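Local coordinates for oligopeptide-binding protein AppA (Bacillus subtilis, PDB 1XOC), which captures oligopeptides outside the cell and delivers them to an ABC permease that supports sporulation and genetic competence, at residues L63-S68 / N147-A152; K88-K91 / E97-A100; F105-P110 / V137-K142. All coordinates share one frame; numbering follows the deposited sequence.

Interaction 1: L63-S68 / N147-A152; sequences LNVKLS and NFYNNA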
# COMPACT_ATOMS: atom_id res chain seq x y z
N LEU A 63 15.64 0.08 4.46
CA LEU A 63 14.69 1.10 4.85
C LEU A 63 15.37 2.42 5.24
O LEU A 63 14.89 3.19 6.08
CB LEU A 63 13.70 0.59 5.91
CG LEU A 63 13.02 -0.74 5.47
CD1 LEU A 63 12.09 -1.23 6.56
CD2 LEU A 63 12.31 -0.65 4.12
N ASN A 64 16.51 2.67 4.58
CA ASN A 64 17.21 3.93 4.69
C ASN A 64 16.91 4.83 3.51
O ASN A 64 16.81 4.35 2.38
CB ASN A 64 18.72 3.69 4.78
CG ASN A 64 19.11 2.90 6.00
OD1 ASN A 64 18.62 3.16 7.09
ND2 ASN A 64 19.95 1.91 5.81
N VAL A 65 16.76 6.12 3.76
CA VAL A 65 16.52 7.09 2.69
C VAL A 65 17.84 7.42 1.99
O VAL A 65 18.83 7.77 2.65
CB VAL A 65 15.89 8.37 3.24
CG1 VAL A 65 15.72 9.41 2.17
CG2 VAL A 65 14.56 8.07 3.89
N LYS A 66 17.86 7.28 0.68
CA LYS A 66 19.01 7.57 -0.17
C LYS A 66 18.64 8.61 -1.20
O LYS A 66 17.51 8.68 -1.62
CB LYS A 66 19.44 6.30 -0.92
CG LYS A 66 19.79 5.15 -0.02
CD LYS A 66 20.97 5.51 0.84
CE LYS A 66 21.51 4.35 1.67
NZ LYS A 66 22.55 4.77 2.67
N LEU A 67 19.57 9.42 -1.66
CA LEU A 67 19.34 10.37 -2.75
C LEU A 67 19.14 9.61 -4.06
O LEU A 67 19.86 8.63 -4.32
CB LEU A 67 20.60 11.25 -2.89
CG LEU A 67 20.74 12.39 -1.88
CD1 LEU A 67 19.86 12.29 -0.61
CD2 LEU A 67 22.22 12.55 -1.53
N SER A 68 18.21 10.05 -4.91
CA SER A 68 18.06 9.45 -6.22
C SER A 68 18.16 10.58 -7.28
O SER A 68 19.25 10.84 -7.79
CB SER A 68 16.75 8.66 -6.30
OG SER A 68 16.60 8.06 -7.58
N ASN A 147 7.19 13.08 8.09
CA ASN A 147 6.64 12.49 6.87
C ASN A 147 7.12 13.17 5.60
O ASN A 147 7.10 12.56 4.52
CB ASN A 147 5.12 12.48 6.87
CG ASN A 147 4.59 11.35 7.64
OD1 ASN A 147 4.49 10.22 7.12
ND2 ASN A 147 4.27 11.59 8.91
N PHE A 148 7.53 14.43 5.69
CA PHE A 148 7.96 15.10 4.49
C PHE A 148 9.26 14.49 3.97
O PHE A 148 9.32 13.98 2.84
CB PHE A 148 8.07 16.63 4.61
CG PHE A 148 8.52 17.25 3.34
CD1 PHE A 148 7.69 17.33 2.25
CD2 PHE A 148 9.82 17.62 3.17
CE1 PHE A 148 8.15 17.84 1.07
CE2 PHE A 148 10.26 18.11 1.98
CZ PHE A 148 9.42 18.21 0.93
N TYR A 149 10.33 14.58 4.76
CA TYR A 149 11.60 14.03 4.30
C TYR A 149 11.49 12.53 4.03
O TYR A 149 12.10 12.01 3.08
CB TYR A 149 12.69 14.33 5.35
CG TYR A 149 14.05 13.80 4.95
CD1 TYR A 149 14.46 12.54 5.36
CD2 TYR A 149 14.87 14.50 4.08
CE1 TYR A 149 15.69 12.02 4.96
CE2 TYR A 149 16.10 13.98 3.66
CZ TYR A 149 16.49 12.75 4.12
OH TYR A 149 17.70 12.21 3.74
N ASN A 150 10.76 11.81 4.89
CA ASN A 150 10.88 10.35 4.93
C ASN A 150 9.87 9.66 4.06
O ASN A 150 10.02 8.48 3.74
CB ASN A 150 10.81 9.82 6.37
CG ASN A 150 12.00 10.23 7.19
OD1 ASN A 150 13.08 9.64 7.08
ND2 ASN A 150 11.82 11.25 8.03
N ASN A 151 8.84 10.39 3.67
CA ASN A 151 7.79 9.80 2.82
C ASN A 151 7.46 10.59 1.55
O ASN A 151 7.34 10.02 0.47
CB ASN A 151 6.52 9.52 3.64
CG ASN A 151 6.64 8.29 4.52
OD1 ASN A 151 7.33 7.32 4.19
ND2 ASN A 151 5.93 8.32 5.66
N ALA A 152 7.31 11.91 1.66
CA ALA A 152 6.92 12.71 0.50
C ALA A 152 7.98 12.65 -0.58
O ALA A 152 7.67 12.50 -1.77
CB ALA A 152 6.61 14.17 0.85

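Interaction 2: K88-K91 / E97-A100; sequences KGVK and ELTA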
# COMPACT_ATOMS: atom_id res chain seq x y z
N LYS A 88 21.74 17.30 -12.80
CA LYS A 88 21.65 17.90 -14.12
C LYS A 88 21.76 16.82 -15.19
O LYS A 88 22.40 15.78 -14.98
CB LYS A 88 22.78 18.91 -14.32
CG LYS A 88 22.85 19.99 -13.26
CD LYS A 88 23.92 21.01 -13.64
CE LYS A 88 24.40 21.85 -12.45
NZ LYS A 88 23.37 22.83 -12.10
N GLY A 89 21.13 17.06 -16.33
CA GLY A 89 21.22 16.16 -17.47
C GLY A 89 20.27 14.99 -17.44
O GLY A 89 20.39 14.04 -18.23
N VAL A 90 19.30 15.02 -16.52
CA VAL A 90 18.28 13.99 -16.46
C VAL A 90 17.21 14.33 -17.50
O VAL A 90 16.72 15.45 -17.57
CB VAL A 90 17.63 13.93 -15.05
CG1 VAL A 90 16.52 12.91 -15.02
CG2 VAL A 90 18.70 13.64 -14.01
N LYS A 91 16.85 13.35 -18.31
CA LYS A 91 15.86 13.57 -19.38
C LYS A 91 14.56 12.83 -19.14
O LYS A 91 14.55 11.68 -18.68
CB LYS A 91 16.41 13.13 -20.75
CG LYS A 91 17.80 13.63 -21.11
CD LYS A 91 17.85 15.13 -21.21
CE LYS A 91 19.26 15.60 -21.55
NZ LYS A 91 19.37 17.08 -21.67
N GLU A 97 14.88 17.98 -20.92
CA GLU A 97 15.58 18.01 -19.66
C GLU A 97 14.62 18.20 -18.51
O GLU A 97 13.72 19.05 -18.58
CB GLU A 97 16.58 19.18 -19.67
CG GLU A 97 17.38 19.41 -18.37
CD GLU A 97 18.76 18.84 -18.42
OE1 GLU A 97 18.93 17.86 -19.18
OE2 GLU A 97 19.67 19.33 -17.69
N LEU A 98 14.82 17.43 -17.44
CA LEU A 98 14.05 17.60 -16.20
C LEU A 98 14.71 18.71 -15.42
O LEU A 98 15.95 18.72 -15.22
CB LEU A 98 14.06 16.29 -15.40
CG LEU A 98 13.23 16.21 -14.11
CD1 LEU A 98 12.86 14.77 -13.80
CD2 LEU A 98 13.96 16.83 -12.91
N THR A 99 13.92 19.66 -14.92
CA THR A 99 14.49 20.78 -14.19
C THR A 99 13.67 21.10 -12.95
O THR A 99 12.68 20.44 -12.68
CB THR A 99 14.56 22.04 -15.06
OG1 THR A 99 13.22 22.53 -15.26
CG2 THR A 99 15.24 21.77 -16.42
N ALA A 100 14.11 22.09 -12.17
CA ALA A 100 13.36 22.56 -10.99
C ALA A 100 11.91 22.87 -11.31
O ALA A 100 11.07 22.70 -10.44
CB ALA A 100 13.97 23.79 -10.43
O HOH W 1 18.33 17.27 -14.96

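Interaction 3: F105-P110 / V137-K142; sequences FTYSVP and VLFKLK. With ZN (zinc ion), chain Q.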
# COMPACT_ATOMS: atom_id res chain seq x y z
N PHE A 105 6.31 22.28 -10.06
CA PHE A 105 5.01 21.95 -10.59
C PHE A 105 4.38 20.79 -9.83
O PHE A 105 3.27 20.89 -9.36
CB PHE A 105 5.12 21.62 -12.08
CG PHE A 105 3.93 20.89 -12.63
CD1 PHE A 105 2.71 21.49 -12.65
CD2 PHE A 105 4.05 19.62 -13.10
CE1 PHE A 105 1.64 20.82 -13.14
CE2 PHE A 105 2.97 18.96 -13.59
CZ PHE A 105 1.77 19.56 -13.60
N THR A 106 5.11 19.69 -9.72
CA THR A 106 4.55 18.45 -9.20
C THR A 106 4.13 18.62 -7.75
O THR A 106 3.02 18.27 -7.39
CB THR A 106 5.53 17.29 -9.33
OG1 THR A 106 5.89 17.11 -10.71
CG2 THR A 106 4.96 16.03 -8.80
N TYR A 107 5.00 19.17 -6.91
CA TYR A 107 4.65 19.27 -5.50
C TYR A 107 3.66 20.39 -5.19
O TYR A 107 3.03 20.37 -4.12
CB TYR A 107 5.90 19.52 -4.68
CG TYR A 107 6.76 18.31 -4.39
CD1 TYR A 107 7.66 17.82 -5.32
CD2 TYR A 107 6.64 17.63 -3.18
CE1 TYR A 107 8.47 16.70 -5.04
CE2 TYR A 107 7.47 16.53 -2.88
CZ TYR A 107 8.36 16.07 -3.81
OH TYR A 107 9.11 14.97 -3.50
N SER A 108 3.47 21.34 -6.12
CA SER A 108 2.48 22.40 -5.97
C SER A 108 1.05 21.93 -6.23
O SER A 108 0.10 22.54 -5.73
CB SER A 108 2.80 23.58 -6.89
OG SER A 108 3.99 24.21 -6.43
N VAL A 109 0.91 20.86 -7.00
CA VAL A 109 -0.45 20.38 -7.40
C VAL A 109 -1.30 20.06 -6.15
O VAL A 109 -2.41 20.55 -6.04
CB VAL A 109 -0.38 19.18 -8.34
CG1 VAL A 109 -1.75 18.48 -8.47
CG2 VAL A 109 0.09 19.66 -9.74
N PRO A 110 -0.80 19.23 -5.21
CA PRO A 110 -1.63 18.94 -4.02
C PRO A 110 -1.84 20.12 -3.05
O PRO A 110 -2.60 20.00 -2.09
CB PRO A 110 -0.89 17.81 -3.32
CG PRO A 110 0.48 17.84 -3.87
CD PRO A 110 0.46 18.47 -5.21
N VAL A 137 15.47 23.77 -5.65
CA VAL A 137 14.15 24.04 -5.11
C VAL A 137 14.19 24.14 -3.59
O VAL A 137 14.90 23.40 -2.94
CB VAL A 137 13.18 22.90 -5.49
CG1 VAL A 137 11.86 23.05 -4.81
CG2 VAL A 137 12.97 22.87 -6.98
N LEU A 138 13.41 25.06 -3.04
CA LEU A 138 13.29 25.20 -1.58
C LEU A 138 11.87 24.81 -1.17
O LEU A 138 10.91 25.40 -1.64
CB LEU A 138 13.57 26.64 -1.12
CG LEU A 138 13.46 26.86 0.39
CD1 LEU A 138 14.67 26.26 1.15
CD2 LEU A 138 13.36 28.35 0.68
N PHE A 139 11.78 23.80 -0.31
CA PHE A 139 10.54 23.42 0.32
C PHE A 139 10.42 24.08 1.66
O PHE A 139 11.36 24.00 2.48
CB PHE A 139 10.50 21.91 0.51
CG PHE A 139 10.48 21.12 -0.77
CD1 PHE A 139 11.63 20.61 -1.32
CD2 PHE A 139 9.29 20.84 -1.40
CE1 PHE A 139 11.58 19.83 -2.50
CE2 PHE A 139 9.26 20.05 -2.56
CZ PHE A 139 10.38 19.55 -3.10
N LYS A 140 9.28 24.74 1.92
CA LYS A 140 9.02 25.39 3.19
C LYS A 140 7.81 24.75 3.85
O LYS A 140 6.78 24.56 3.19
CB LYS A 140 8.77 26.87 2.99
CG LYS A 140 9.98 27.58 2.36
CD LYS A 140 9.72 29.01 1.91
CE LYS A 140 9.90 29.99 3.02
NZ LYS A 140 9.75 31.35 2.46
N LEU A 141 7.94 24.45 5.14
CA LEU A 141 6.90 23.75 5.87
C LEU A 141 6.18 24.67 6.86
O LEU A 141 6.76 25.60 7.40
CB LEU A 141 7.44 22.53 6.60
CG LEU A 141 7.82 21.28 5.80
CD1 LEU A 141 9.00 21.55 4.87
CD2 LEU A 141 8.16 20.11 6.77
N LYS A 142 4.90 24.36 7.08
CA LYS A 142 4.06 25.10 8.03
C LYS A 142 4.36 24.68 9.46
O LYS A 142 4.12 25.44 10.39
CB LYS A 142 2.57 24.81 7.78
CG LYS A 142 2.02 25.05 6.40
CD LYS A 142 0.56 24.57 6.36
CE LYS A 142 -0.03 24.49 4.97
NZ LYS A 142 -1.53 24.61 5.02
ZN ZN Q . 8.64 33.12 1.48

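Interaction 1: L63-S68 / N147-A152
Where strand 65-76 of a five-stranded antiparallel sheet starts, Val-65 reaches across to Tyr-149 and Asn-150 on the first turn of helix 147-155. The contact is small, burying 153 Å² in total, and no hydrogen bond crosses it. The two methyls of Val-65 divide the work. CG1 sits obliquely by the phenol end of Tyr-149, 3.8 Å from its CE1 and equally close to its OH, while CG2 comes within 3.9 Å of Asn-150 OD1. Tyr-149 gets there because its CG is anti to the backbone N (chi1 180°), which sends the ring out from the helix toward the strand; Ile-73, further along that strand, also touches it. The side chains of Asn-150 and Val-65 cross at about a right angle, and Asn-150 ND2 is bonded back to the carbonyl of Gly-146. One residue on, Asn-151 turns to other work. Its ND2 donates to Asn-147 OD1 at 2.8 Å with an N-H...O angle of 152°, the acceptor lying close to the plane of the Asn-151 amide. This bond should fix the rotation of that amide, whose OD1 takes a hydrogen bond from the backbone of the bound peptide. Helix 147-155 thus sits between sheet and ligand, an element lining the peptide cleft of a family 5 solute-binding protein.

Interaction 2: K88-K91 / E97-A100
Glu-97 reaches back to Gly-89 and Lys-91 across a short antiparallel pairing in the loop between strand 81-86 and helix 100-108, and both its carboxylate oxygens find donors. OE1 takes the salt bridge from Lys-91 NZ at 2.6 Å, approached on its anti side and 34° out of the carboxylate plane. OE2 accepts from Gly-89 N at 3.0 Å, from above that plane, and also bonds to the hydroxyl of Tyr-135. A bend in each chain, at chi2 of Lys-91 (-63°) and of Glu-97, brings the charged ends together. The backbones are bridged once, between Lys-91 and Glu-97. Next to the bridge, Leu-98 N donates almost straight to Val-90 O at 2.7 Å. The reverse link is made by a water, which accepts from Val-90 N at 2.9 Å and donates to Leu-98 O at 2.8 Å; here the two backbones begin to part. Val-90 and Leu-98 lie side by side, CG1 of the first 4.2 Å from CB of the second, and both also touch Leu-69. With a lysine, a backbone N-H and a tyrosine hydroxyl around it, the Glu-97 carboxylate is likely to stay ionised and, with backbone bond and water, to join the loop's two arms.

Interaction 3: F105-P110 / V137-K142
A single pair of rings, Tyr-107 and Phe-139, makes this whole contact: no other residues of the two segments come within 4.5 Å of each other, and the nearest CA atoms, those of this same pair, are 9.3 Å apart. The stack is T-shaped, with centroids 4.8 Å apart and planes at 69°. Phe-139 supplies the edge. Its CE2 stands over one face of Tyr-107, displaced toward the rim, 3.6 Å from CG, while its CZ lies 3.9 Å from CE1 of the tyrosine, so the C-H of CE2 points at the tyrosine face, while CZ lies over the ring with its C-H more tilted. Both rings are set anti to their carbonyl carbons (chi1 -79° for Tyr-107, -65° for Phe-139), which brings them together between helix and strand. One face of Phe-139 carries CG1 of Val-137, 4.0 Å above the ring plane; Val-103 and the ring of Phe-148 also touch it, and Tyr-107 packs on Leu-56 and Thr-156. Replacing Tyr-107 by an alanine would probably leave CE2 and CZ of Phe-139 without the face they rest on and open a gap between helix and strand. The next residue, Lys-140, extends off the far side of the strand and binds a zinc ion through NZ at 2.3 Å; such a bond needs the nitrogen lone pair, so the amine is probably uncharged. The aromatic pair itself belongs to a helix-on-sheet core, with helix 100-108 packed against one face of an antiparallel sheet.

Overall arrangement
Interactions 1 and 3 each set a helix against the same antiparallel sheet, and interaction 2 lies in the loop between one of its strands and helix 100-108. Interaction 3 is the buried one and purely aromatic; interaction 1 lies at the surface, with a valine against polar-tipped side chains; interaction 2, partly buried, its centre about 29 Å from that of the chain, relies on charge, backbone bonds and water. Interactions 1 and 3 touch: Phe-148, of interaction 1, also packs on Tyr-107, so both helices share an aromatic layer. Interaction 2 leads into helix 100-108, with Thr-99 at its N-cap, and meets interaction 3 where Ala-100 packs on Val-137. Interactions 1 and 2 do not touch.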